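Local coordinates for protein catalase (PDB 4B7H) that breaks hydrogen peroxide down to water and oxygen at a haem, as a catalase of Corynebacterium glutamicum, seen with nitric oxide and NADPH bound, at residues G75-L80 / A321-I326; P102-F107 / R129-E134; A5-V10 / L312-R317. All coordinates share one frame; numbering follows the deposited sequence. Where two conformers were deposited one is given.

Interactions 1 and 2 lie in the core of the catalase beta-barrel, while interaction 3, farther from the centre of the chain, is only partly buried. Interaction 2 is the one built on backbone bonds, pairing two neighbouring strands. Interaction 1 sets the next strand, 73-82, against helix 319-324 through apolar contacts without any hydrogen bond between its segments. Interaction 3 fastens the N-terminal helix 7-11 to the end of strand 305-314, the other neighbour of 73-82, by a salt-bridge network together with packing of Val10 on two arginine chains. Phe77 joins all three: it packs on Ala104 and Tyr131 of interaction 2 and on Val10 and Arg314 of interaction 3. Interactions 1 and 3 also touch the second subunit.

Interaction 1. Residues G75-L80 / A321-I326; sequences GAFGEL and AQIEQI. Unlike the reference sequence in segment 321-326: Ile326 (reference Leu).
Phe77 and Ile323 make the apolar contact here, ring atom CE1 lying 4.1 Å from methyl CD1 as the two side chains run antiparallel to one another. The same methyl sits over the backbone of Gly75, 3.9 Å from its CA. Gly75 has no side chain, and the isoleucine methyl lies directly against its backbone. CG2 of Ile323 also comes near Gly75 N.

Gln322 meets the tip of the ring. The backbone O of Gln322 lies at the ring edge, near its plane, 4.1 Å from Phe77 CZ, and has no hydrogen-bonding partner in the model. CB of Gln322 is at a similar distance, 4.2 Å from Phe77 CZ. From there the extended Gln322 chain runs roughly perpendicular to the Phe77 side chain, and its amide bonds to Val10 O through NE2 and to Asn318 N through OE1.

Farther out, Phe77 is held in its strand by backbone bonding to Arg314. Ile323 also packs on Arg106, a residue of the haem pocket, and the side chain of Ile323 is about 7 Å from the haem. The arrangement is helix-on-sheet packing, here at one side of the catalase beta-barrel.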
loop_
_atom_site.group_PDB
_atom_site.type_symbol
_atom_site.label_atom_id
_atom_site.label_comp_id
_atom_site.label_asym_id
_atom_site.label_seq_id
_atom_site.Cartn_x
_atom_site.Cartn_y
_atom_site.Cartn_z
ATOM N N GLY A 75 3.369 -23.569 -10.573
ATOM C CA GLY A 75 2.411 -23.842 -11.618
ATOM C C GLY A 75 2.968 -23.967 -13.013
ATOM O O GLY A 75 4.179 -24.066 -13.220
ATOM N N ALA A 76 2.059 -23.958 -13.977
ATOM C CA ALA A 76 2.400 -24.213 -15.366
ATOM C C ALA A 76 1.244 -23.800 -16.243
ATOM O O ALA A 76 0.203 -23.358 -15.757
ATOM C CB ALA A 76 2.711 -25.690 -15.570
ATOM N N PHE A 77 1.434 -23.953 -17.546
ATOM C CA PHE A 77 0.429 -23.570 -18.517
ATOM C C PHE A 77 0.221 -24.731 -19.465
ATOM O O PHE A 77 1.048 -25.640 -19.537
ATOM C CB PHE A 77 0.864 -22.296 -19.260
ATOM C CG PHE A 77 0.966 -21.099 -18.365
ATOM C CD1 PHE A 77 2.100 -20.893 -17.591
ATOM C CD2 PHE A 77 -0.083 -20.194 -18.274
ATOM C CE1 PHE A 77 2.190 -19.789 -16.744
ATOM C CE2 PHE A 77 -0.008 -19.095 -17.432
ATOM C CZ PHE A 77 1.137 -18.890 -16.664
ATOM N N GLY A 78 -0.889 -24.711 -20.187
ATOM C CA GLY A 78 -1.226 -25.844 -21.024
ATOM C C GLY A 78 -2.506 -25.657 -21.806
ATOM O O GLY A 78 -2.839 -24.542 -22.211
ATOM N N GLU A 79 -3.215 -26.762 -22.028
ATOM C CA GLU A 79 -4.336 -26.796 -22.970
ATOM C C GLU A 79 -5.442 -27.703 -22.463
ATOM O O GLU A 79 -5.173 -28.819 -21.984
ATOM C CB GLU A 79 -3.864 -27.319 -24.339
ATOM C CG GLU A 79 -2.680 -26.562 -24.918
ATOM C CD GLU A 79 -2.062 -27.225 -26.133
ATOM O OE1 GLU A 79 -2.606 -28.238 -26.632
ATOM O OE2 GLU A 79 -1.016 -26.725 -26.601
ATOM N N LEU A 80 -6.681 -27.231 -22.590
ATOM C CA LEU A 80 -7.867 -28.052 -22.368
ATOM C C LEU A 80 -8.409 -28.509 -23.719
ATOM O O LEU A 80 -8.640 -27.685 -24.604
ATOM C CB LEU A 80 -8.943 -27.236 -21.645
ATOM C CG LEU A 80 -10.335 -27.867 -21.523
ATOM C CD1 LEU A 80 -10.290 -29.076 -20.600
ATOM C CD2 LEU A 80 -11.347 -26.838 -21.037
ATOM N N ALA A 321 6.316 -13.270 -11.787
ATOM C CA ALA A 321 5.404 -12.458 -12.585
ATOM C C ALA A 321 4.147 -13.210 -13.000
ATOM O O ALA A 321 3.082 -12.601 -13.124
ATOM C CB ALA A 321 6.107 -11.895 -13.811
ATOM N N GLN A 322 4.275 -14.518 -13.225
ATOM C CA GLN A 322 3.202 -15.311 -13.828
ATOM C C GLN A 322 2.519 -16.305 -12.894
ATOM O O GLN A 322 1.395 -16.726 -13.169
ATOM C CB GLN A 322 3.727 -16.032 -15.072
ATOM C CG GLN A 322 4.159 -15.057 -16.148
ATOM C CD GLN A 322 4.821 -15.742 -17.314
ATOM O OE1 GLN A 322 5.637 -16.643 -17.135
ATOM N NE2 GLN A 322 4.479 -15.316 -18.518
ATOM N N ILE A 323 3.200 -16.691 -11.815
ATOM C CA ILE A 323 2.646 -17.632 -10.838
ATOM C C ILE A 323 2.351 -16.928 -9.511
ATOM O O ILE A 323 1.220 -16.966 -9.022
ATOM C CB ILE A 323 3.553 -18.865 -10.611
ATOM C CG1 ILE A 323 3.814 -19.590 -11.936
ATOM C CG2 ILE A 323 2.931 -19.799 -9.585
ATOM C CD1 ILE A 323 2.563 -20.106 -12.638
ATOM N N GLU A 324 3.343 -16.251 -8.934
ATOM C CA GLU A 324 3.073 -15.555 -7.675
ATOM C C GLU A 324 1.954 -14.528 -7.855
ATOM O O GLU A 324 1.088 -14.397 -6.988
ATOM C CB GLU A 324 4.327 -14.900 -7.084
ATOM C CG GLU A 324 4.074 -14.186 -5.748
ATOM C CD GLU A 324 3.708 -15.122 -4.600
ATOM O OE1 GLU A 324 4.025 -16.335 -4.670
ATOM O OE2 GLU A 324 3.090 -14.646 -3.616
ATOM N N GLN A 325 1.961 -13.833 -8.995
ATOM C CA GLN A 325 0.986 -12.778 -9.284
ATOM C C GLN A 325 -0.301 -13.245 -9.972
ATOM O O GLN A 325 -1.185 -12.422 -10.236
ATOM C CB GLN A 325 1.610 -11.687 -10.157
ATOM C CG GLN A 325 2.711 -10.914 -9.473
ATOM C CD GLN A 325 3.151 -9.695 -10.261
ATOM O OE1 GLN A 325 3.395 -8.629 -9.683
ATOM N NE2 GLN A 325 3.268 -9.845 -11.589
ATOM N N ILE A 326 -0.420 -14.529 -10.305
ATOM C CA ILE A 326 -1.700 -14.984 -10.835
ATOM C C ILE A 326 -2.759 -14.803 -9.751
ATOM O O ILE A 326 -2.466 -14.909 -8.554
ATOM C CB ILE A 326 -1.651 -16.429 -11.401
ATOM C CG1 ILE A 326 -2.766 -16.630 -12.434
ATOM C CG2 ILE A 326 -1.727 -17.492 -10.297
ATOM C CD1 ILE A 326 -2.639 -17.914 -13.241
#

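Interaction 2. Residues P102-F107 / R129-E134; sequences PLAVRF and RFYTEE. With HEM (protoporphyrin IX containing Fe), chain E.
Two adjacent antiparallel strands of the catalase beta-barrel pair here, Leu103 opposite Phe130 and Ala104 opposite Arg129, and the first of them carries Arg106 into the haem pocket. Ala104 and Arg129 form a hydrogen-bonded pair: Arg129 N gives to Ala104 O at 2.8 Å, and Ala104 N to Arg129 O at 2.9 Å. A third bond, Tyr131 N to Pro102 O, follows at 2.9 Å. Between them Leu103 and Phe130 make a non-hydrogen-bonded pair, where Leu103 CA comes within 3.0 Å of Arg129 O in a CA-H...O contact.

On one face of the sheet Leu103 and Phe130 project together, flank to flank, Leu103 CB being 3.9 Å from Phe130 CD1. On the other face the Tyr131 ring turns its edge to the strand, with CE1 4.0 Å from Ala104 CB. Arg129 CD lies over one face of that ring, toward the rim. Beyond it the guanidinium forms a salt bridge with Asp138, while Tyr131 OH bonds to Val369 O.

Farther along the strand, Arg106 reaches a haem propionate with a chain extended from CG to NE. NH1 gives a bond of 2.7 Å to HEM O2D. The bond is fairly straight, 161° at the hydrogen, and O2D lies in the guanidinium plane, at its edge; NH1 also bonds to His70 O. Arg67, Gln356 and Arg359 bond to the haem as well. Arginines meeting the propionates like this are typical of the haem pocket of catalases.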
loop_
_atom_site.group_PDB
_atom_site.type_symbol
_atom_site.label_atom_id
_atom_site.label_comp_id
_atom_site.label_asym_id
_atom_site.label_seq_id
_atom_site.Cartn_x
_atom_site.Cartn_y
_atom_site.Cartn_z
ATOM N N PRO A 102 -6.500 -22.450 -23.988
ATOM C CA PRO A 102 -5.285 -22.329 -23.167
ATOM C C PRO A 102 -5.624 -22.314 -21.672
ATOM O O PRO A 102 -6.696 -21.831 -21.282
ATOM C CB PRO A 102 -4.704 -20.967 -23.578
ATOM C CG PRO A 102 -5.404 -20.591 -24.853
ATOM C CD PRO A 102 -6.760 -21.228 -24.767
ATOM N N LEU A 103 -4.707 -22.810 -20.846
ATOM C CA LEU A 103 -4.924 -22.817 -19.413
ATOM C C LEU A 103 -3.677 -22.445 -18.623
ATOM O O LEU A 103 -2.545 -22.554 -19.112
ATOM C CB LEU A 103 -5.458 -24.182 -18.948
ATOM C CG LEU A 103 -4.475 -25.356 -18.892
ATOM C CD1 LEU A 103 -3.639 -25.395 -17.608
ATOM C CD2 LEU A 103 -5.236 -26.658 -19.048
ATOM N N ALA A 104 -3.914 -22.016 -17.387
ATOM C CA ALA A 104 -2.885 -21.908 -16.363
ATOM C C ALA A 104 -3.304 -22.804 -15.206
ATOM O O ALA A 104 -4.495 -23.071 -15.022
ATOM C CB ALA A 104 -2.756 -20.478 -15.877
ATOM N N VAL A 105 -2.334 -23.258 -14.420
ATOM C CA VAL A 105 -2.628 -23.997 -13.196
ATOM C C VAL A 105 -1.656 -23.589 -12.108
ATOM O O VAL A 105 -0.499 -23.307 -12.390
ATOM C CB VAL A 105 -2.591 -25.540 -13.426
ATOM C CG1 VAL A 105 -1.167 -26.034 -13.694
ATOM C CG2 VAL A 105 -3.187 -26.284 -12.247
ATOM N N ARG A 106 -2.134 -23.529 -10.868
ATOM C CA ARG A 106 -1.246 -23.409 -9.715
ATOM C C ARG A 106 -1.600 -24.497 -8.709
ATOM O O ARG A 106 -2.779 -24.701 -8.384
ATOM C CB ARG A 106 -1.318 -22.010 -9.081
ATOM C CG ARG A 106 -0.298 -21.773 -7.951
ATOM C CD ARG A 106 -0.344 -20.328 -7.480
ATOM N NE ARG A 106 0.579 -20.029 -6.378
ATOM C CZ ARG A 106 0.322 -20.265 -5.091
ATOM N NH1 ARG A 106 -0.824 -20.841 -4.729
ATOM N NH2 ARG A 106 1.224 -19.938 -4.161
ATOM N N PHE A 107 -0.576 -25.215 -8.262
ATOM C CA PHE A 107 -0.700 -26.219 -7.209
ATOM C C PHE A 107 -0.075 -25.638 -5.954
ATOM O O PHE A 107 0.794 -24.768 -6.033
ATOM C CB PHE A 107 0.075 -27.481 -7.581
ATOM C CG PHE A 107 -0.386 -28.138 -8.861
ATOM C CD1 PHE A 107 -1.535 -28.921 -8.881
ATOM C CD2 PHE A 107 0.346 -27.997 -10.029
ATOM C CE1 PHE A 107 -1.953 -29.536 -10.051
ATOM C CE2 PHE A 107 -0.066 -28.606 -11.200
ATOM C CZ PHE A 107 -1.217 -29.378 -11.212
ATOM N N ARG A 129 -7.063 -22.025 -14.462
ATOM C CA ARG A 129 -7.676 -20.960 -15.251
ATOM C C ARG A 129 -7.782 -21.413 -16.692
ATOM O O ARG A 129 -6.796 -21.882 -17.268
ATOM C CB ARG A 129 -6.826 -19.685 -15.239
ATOM C CG ARG A 129 -7.213 -18.709 -16.369
ATOM C CD ARG A 129 -6.713 -17.304 -16.067
ATOM N NE ARG A 129 -7.302 -16.853 -14.812
ATOM C CZ ARG A 129 -6.779 -15.933 -14.010
ATOM N NH1 ARG A 129 -5.646 -15.322 -14.343
ATOM N NH2 ARG A 129 -7.392 -15.627 -12.872
ATOM N N PHE A 130 -8.964 -21.258 -17.272
ATOM C CA PHE A 130 -9.150 -21.470 -18.696
ATOM C C PHE A 130 -9.366 -20.119 -19.365
ATOM O O PHE A 130 -10.282 -19.373 -18.998
ATOM C CB PHE A 130 -10.335 -22.410 -18.936
ATOM C CG PHE A 130 -10.201 -23.730 -18.227
ATOM C CD1 PHE A 130 -9.286 -24.671 -18.672
ATOM C CD2 PHE A 130 -10.957 -24.017 -17.093
ATOM C CE1 PHE A 130 -9.135 -25.884 -18.019
ATOM C CE2 PHE A 130 -10.809 -25.237 -16.425
ATOM C CZ PHE A 130 -9.896 -26.169 -16.889
ATOM N N TYR A 131 -8.495 -19.789 -20.320
ATOM C CA TYR A 131 -8.589 -18.511 -21.023
ATOM C C TYR A 131 -9.589 -18.667 -22.165
ATOM O O TYR A 131 -9.198 -18.869 -23.318
ATOM C CB TYR A 131 -7.214 -18.067 -21.548
ATOM C CG TYR A 131 -6.185 -17.765 -20.458
ATOM C CD1 TYR A 131 -5.402 -18.779 -19.896
ATOM C CD2 TYR A 131 -5.983 -16.462 -20.008
ATOM C CE1 TYR A 131 -4.460 -18.504 -18.912
ATOM C CE2 TYR A 131 -5.039 -16.172 -19.018
ATOM C CZ TYR A 131 -4.274 -17.197 -18.480
ATOM O OH TYR A 131 -3.341 -16.940 -17.499
ATOM N N THR A 132 -10.880 -18.579 -21.843
ATOM C CA THR A 132 -11.931 -18.857 -22.820
ATOM C C THR A 132 -12.291 -17.634 -23.658
ATOM O O THR A 132 -11.939 -16.495 -23.320
ATOM C CB THR A 132 -13.229 -19.440 -22.174
ATOM O OG1 THR A 132 -14.170 -18.390 -21.902
ATOM C CG2 THR A 132 -12.936 -20.221 -20.900
ATOM N N GLU A 133 -13.020 -17.878 -24.742
ATOM C CA GLU A 133 -13.449 -16.815 -25.646
ATOM C C GLU A 133 -14.529 -15.935 -25.017
ATOM O O GLU A 133 -14.835 -14.864 -25.530
ATOM C CB GLU A 133 -13.951 -17.405 -26.969
ATOM C CG GLU A 133 -12.874 -18.140 -27.767
ATOM C CD GLU A 133 -13.400 -18.756 -29.052
ATOM O OE1 GLU A 133 -14.477 -18.337 -29.527
ATOM O OE2 GLU A 133 -12.732 -19.668 -29.586
ATOM N N GLU A 134 -15.113 -16.396 -23.913
ATOM C CA GLU A 134 -16.119 -15.615 -23.188
ATOM C C GLU A 134 -15.609 -15.204 -21.807
ATOM O O GLU A 134 -16.393 -14.903 -20.900
ATOM C CB GLU A 134 -17.465 -16.360 -23.123
ATOM C CG GLU A 134 -18.041 -16.555 -24.528
ATOM C CD GLU A 134 -19.391 -17.254 -24.611
ATOM O OE1 GLU A 134 -19.887 -17.793 -23.604
ATOM O OE2 GLU A 134 -19.956 -17.274 -25.729
HETATM C CHA HEM E . -6.555 -19.618 -1.790
HETATM C CHB HEM E . -10.459 -18.020 0.604
HETATM C CHC HEM E . -12.113 -22.566 0.798
HETATM C CHD HEM E . -9.083 -23.678 -2.775
HETATM C C1A HEM E . -7.451 -18.796 -1.150
HETATM C C2A HEM E . -7.329 -17.358 -1.003
HETATM C C3A HEM E . -8.422 -16.928 -0.355
HETATM C C4A HEM E . -9.257 -18.068 -0.065
HETATM C CMA HEM E . -8.792 -15.495 0.041
HETATM C CAA HEM E . -6.148 -16.512 -1.529
HETATM C CBA HEM E . -6.423 -16.108 -2.970
HETATM C CGA HEM E . -5.415 -15.122 -3.502
HETATM O O1A HEM E . -5.072 -15.247 -4.704
HETATM O O2A HEM E . -4.955 -14.215 -2.761
HETATM C C1B HEM E . -11.246 -19.110 0.896
HETATM C C2B HEM E . -12.460 -19.098 1.681
HETATM C C3B HEM E . -12.901 -20.371 1.752
HETATM C C4B HEM E . -11.991 -21.201 0.994
HETATM C CMB HEM E . -13.064 -17.827 2.313
HETATM C CAB HEM E . -14.155 -20.949 2.434
HETATM C CBB HEM E . -15.261 -20.229 2.622
HETATM C C1C HEM E . -11.555 -23.227 -0.282
HETATM C C2C HEM E . -12.053 -24.422 -0.947
HETATM C C3C HEM E . -11.194 -24.716 -1.939
HETATM C C4C HEM E . -10.157 -23.707 -1.934
HETATM C CMC HEM E . -13.330 -25.196 -0.535
HETATM C CAC HEM E . -11.246 -25.840 -3.002
HETATM C CBC HEM E . -12.400 -26.376 -3.435
HETATM C C1D HEM E . -8.100 -22.728 -2.775
HETATM C C2D HEM E . -6.943 -22.809 -3.606
HETATM C C3D HEM E . -6.152 -21.563 -3.315
HETATM C C4D HEM E . -6.908 -20.828 -2.338
HETATM C CMD HEM E . -6.575 -23.929 -4.576
HETATM C CAD HEM E . -4.837 -21.183 -3.980
HETATM C CBD HEM E . -5.142 -20.643 -5.376
HETATM C CGD HEM E . -3.808 -20.385 -6.010
HETATM O O1D HEM E . -3.474 -19.206 -6.285
HETATM O O2D HEM E . -3.055 -21.369 -6.223
HETATM N NA HEM E . -8.646 -19.203 -0.574
HETATM N NB HEM E . -10.982 -20.401 0.493
HETATM N NC HEM E . -10.396 -22.812 -0.918
HETATM N ND HEM E . -8.052 -21.553 -2.029
HETATM FE FE HEM E . -9.488 -21.021 -0.723
#

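Interaction 3. Residues A5-V10 / L312-R317; sequences AADQIV and LNRNPR
Arg314 and Asp7 meet in a salt bridge where the N-terminal helix 7-11 is fastened against the C-terminal end of strand 305-314 of the catalase beta-barrel. Along the strand, Asn313 comes first and shares with Arg314 a classic beta bulge opposite Phe77.

Arg314 follows, with CG anti to the backbone N, and the bends at chi2 and chi3 bring NE round to Asp7. The guanidinium grips the carboxylate side-on. NE and NH2 both give to one oxygen, Asp7 OD1: the NE bond is 2.9 Å and meets the oxygen nearly along its C-O direction, whereas NH2, also 2.9 Å from Asp7 OD1, takes the syn lone pair. Neither bond is quite straight (150° and 144°), as expected when two donors share an acceptor. The two flat groups are nearly coplanar, 11° apart, although the side chains themselves run roughly perpendicular. NH2 has a second partner in Glu2 O, and Asp7 OD2 receives a bond from Ser4 N. Closer to the strand, CG of Arg314 touches Val10 CG2 at 4.0 Å.

Past Pro316 the segment reaches Arg317, whose side chain crosses that of Val10 at about a right angle. CG, standing beside the backbone N and anti to the carbonyl carbon, comes within 3.2 Å of Val10 O. Its NH2 forms a salt bridge with Asp11, and Phe389 of the second subunit packs on the Arg317 side chain. Toward Asp7 there is a longer ionic contact, OD1 to Arg317 NH2 at 4.0 Å, with the oxygen well out of the guanidinium plane and no N-H aimed at it. Over one face of the Arg317 guanidinium lies the Val10 methyl CG2, 3.6 Å from NE.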
loop_
_atom_site.group_PDB
_atom_site.type_symbol
_atom_site.label_atom_id
_atom_site.label_comp_id
_atom_site.label_asym_id
_atom_site.label_seq_id
_atom_site.Cartn_x
_atom_site.Cartn_y
_atom_site.Cartn_z
ATOM N N ALA A 5 -0.633 -23.854 -26.895
ATOM C CA ALA A 5 -1.700 -22.876 -27.091
ATOM C C ALA A 5 -1.584 -21.735 -26.085
ATOM O O ALA A 5 -2.154 -20.660 -26.282
ATOM C CB ALA A 5 -3.064 -23.538 -26.985
ATOM N N ALA A 6 -0.836 -21.964 -25.009
ATOM C CA ALA A 6 -0.648 -20.942 -23.984
ATOM C C ALA A 6 0.494 -19.966 -24.290
ATOM O O ALA A 6 0.720 -19.032 -23.516
ATOM C CB ALA A 6 -0.440 -21.593 -22.619
ATOM N N ASP A 7 1.209 -20.177 -25.397
ATOM C CA ASP A 7 2.351 -19.321 -25.749
ATOM C C ASP A 7 1.991 -17.834 -25.822
ATOM O O ASP A 7 2.737 -16.986 -25.325
ATOM C CB ASP A 7 2.991 -19.777 -27.067
ATOM C CG ASP A 7 3.764 -21.078 -26.927
ATOM O OD1 ASP A 7 4.058 -21.469 -25.780
ATOM O OD2 ASP A 7 4.088 -21.704 -27.962
ATOM N N GLN A 8 0.848 -17.533 -26.434
ATOM C CA GLN A 8 0.307 -16.176 -26.498
ATOM C C GLN A 8 0.303 -15.534 -25.118
ATOM O O GLN A 8 0.818 -14.430 -24.930
ATOM C CB GLN A 8 -1.122 -16.209 -27.068
ATOM C CG GLN A 8 -2.046 -17.268 -26.422
ATOM C CD GLN A 8 -3.438 -17.308 -27.030
ATOM O OE1 GLN A 8 -3.961 -18.379 -27.338
ATOM N NE2 GLN A 8 -4.048 -16.143 -27.193
ATOM N N ILE A 9 -0.259 -16.250 -24.153
ATOM C CA ILE A 9 -0.413 -15.739 -22.802
ATOM C C ILE A 9 0.946 -15.563 -22.118
ATOM O O ILE A 9 1.242 -14.496 -21.556
ATOM C CB ILE A 9 -1.294 -16.684 -21.954
ATOM C CG1 ILE A 9 -2.667 -16.875 -22.604
ATOM C CG2 ILE A 9 -1.427 -16.167 -20.530
ATOM C CD1 ILE A 9 -3.358 -15.601 -22.912
ATOM N N VAL A 10 1.784 -16.597 -22.165
ATOM C CA VAL A 10 3.032 -16.555 -21.399
ATOM C C VAL A 10 4.098 -15.629 -21.982
ATOM O O VAL A 10 5.057 -15.288 -21.293
ATOM C CB VAL A 10 3.632 -17.957 -21.126
ATOM C CG1 VAL A 10 2.634 -18.834 -20.375
ATOM C CG2 VAL A 10 4.077 -18.628 -22.419
ATOM N N LEU A 312 -0.438 -30.270 -19.308
ATOM C CA LEU A 312 0.444 -29.172 -18.923
ATOM C C LEU A 312 1.704 -29.279 -19.771
ATOM O O LEU A 312 2.485 -30.230 -19.614
ATOM C CB LEU A 312 0.792 -29.232 -17.435
ATOM C CG LEU A 312 -0.405 -29.280 -16.480
ATOM C CD1 LEU A 312 0.059 -29.305 -15.024
ATOM C CD2 LEU A 312 -1.347 -28.109 -16.733
ATOM N N ASN A 313 1.896 -28.320 -20.675
ATOM C CA ASN A 313 3.013 -28.400 -21.615
ATOM C C ASN A 313 3.893 -27.153 -21.710
ATOM O O ASN A 313 4.699 -27.035 -22.628
ATOM C CB ASN A 313 2.521 -28.816 -23.015
ATOM C CG ASN A 313 1.574 -27.797 -23.639
ATOM O OD1 ASN A 313 1.338 -26.715 -23.084
ATOM N ND2 ASN A 313 1.029 -28.138 -24.804
ATOM N N ARG A 314 3.755 -26.231 -20.761
ATOM C CA ARG A 314 4.553 -25.015 -20.794
ATOM C C ARG A 314 4.882 -24.551 -19.385
ATOM O O ARG A 314 3.981 -24.309 -18.577
ATOM C CB ARG A 314 3.797 -23.921 -21.560
ATOM C CG ARG A 314 4.419 -22.513 -21.453
ATOM C CD ARG A 314 5.759 -22.394 -22.198
ATOM N NE ARG A 314 5.572 -22.638 -23.625
ATOM C CZ ARG A 314 6.070 -23.676 -24.290
ATOM N NH1 ARG A 314 6.844 -24.562 -23.674
ATOM N NH2 ARG A 314 5.809 -23.815 -25.586
ATOM N N ASN A 315 6.172 -24.429 -19.090
ATOM C CA ASN A 315 6.611 -23.840 -17.835
ATOM C C ASN A 315 6.437 -22.325 -17.905
ATOM O O ASN A 315 6.474 -21.743 -18.997
ATOM C CB ASN A 315 8.084 -24.168 -17.573
ATOM C CG ASN A 315 8.290 -25.551 -16.973
ATOM O OD1 ASN A 315 9.255 -26.253 -17.299
ATOM N ND2 ASN A 315 7.393 -25.942 -16.084
ATOM N N PRO A 316 6.251 -21.671 -16.747
ATOM C CA PRO A 316 6.232 -20.202 -16.799
ATOM C C PRO A 316 7.557 -19.631 -17.330
ATOM O O PRO A 316 8.605 -20.272 -17.199
ATOM C CB PRO A 316 6.052 -19.801 -15.328
ATOM C CG PRO A 316 6.538 -20.973 -14.539
ATOM C CD PRO A 316 6.223 -22.188 -15.368
ATOM N N ARG A 317 7.502 -18.440 -17.919
ATOM C CA ARG A 317 8.712 -17.716 -18.302
ATOM C C ARG A 317 9.359 -17.061 -17.083
ATOM O O ARG A 317 10.583 -16.997 -16.987
ATOM C CB ARG A 317 8.394 -16.624 -19.324
ATOM C CG ARG A 317 7.566 -17.056 -20.515
ATOM C CD ARG A 317 8.347 -17.903 -21.480
ATOM N NE ARG A 317 7.660 -18.028 -22.766
ATOM C CZ ARG A 317 7.743 -19.098 -23.548
ATOM N NH1 ARG A 317 8.473 -20.139 -23.169
ATOM N NH2 ARG A 317 7.090 -19.133 -24.702
#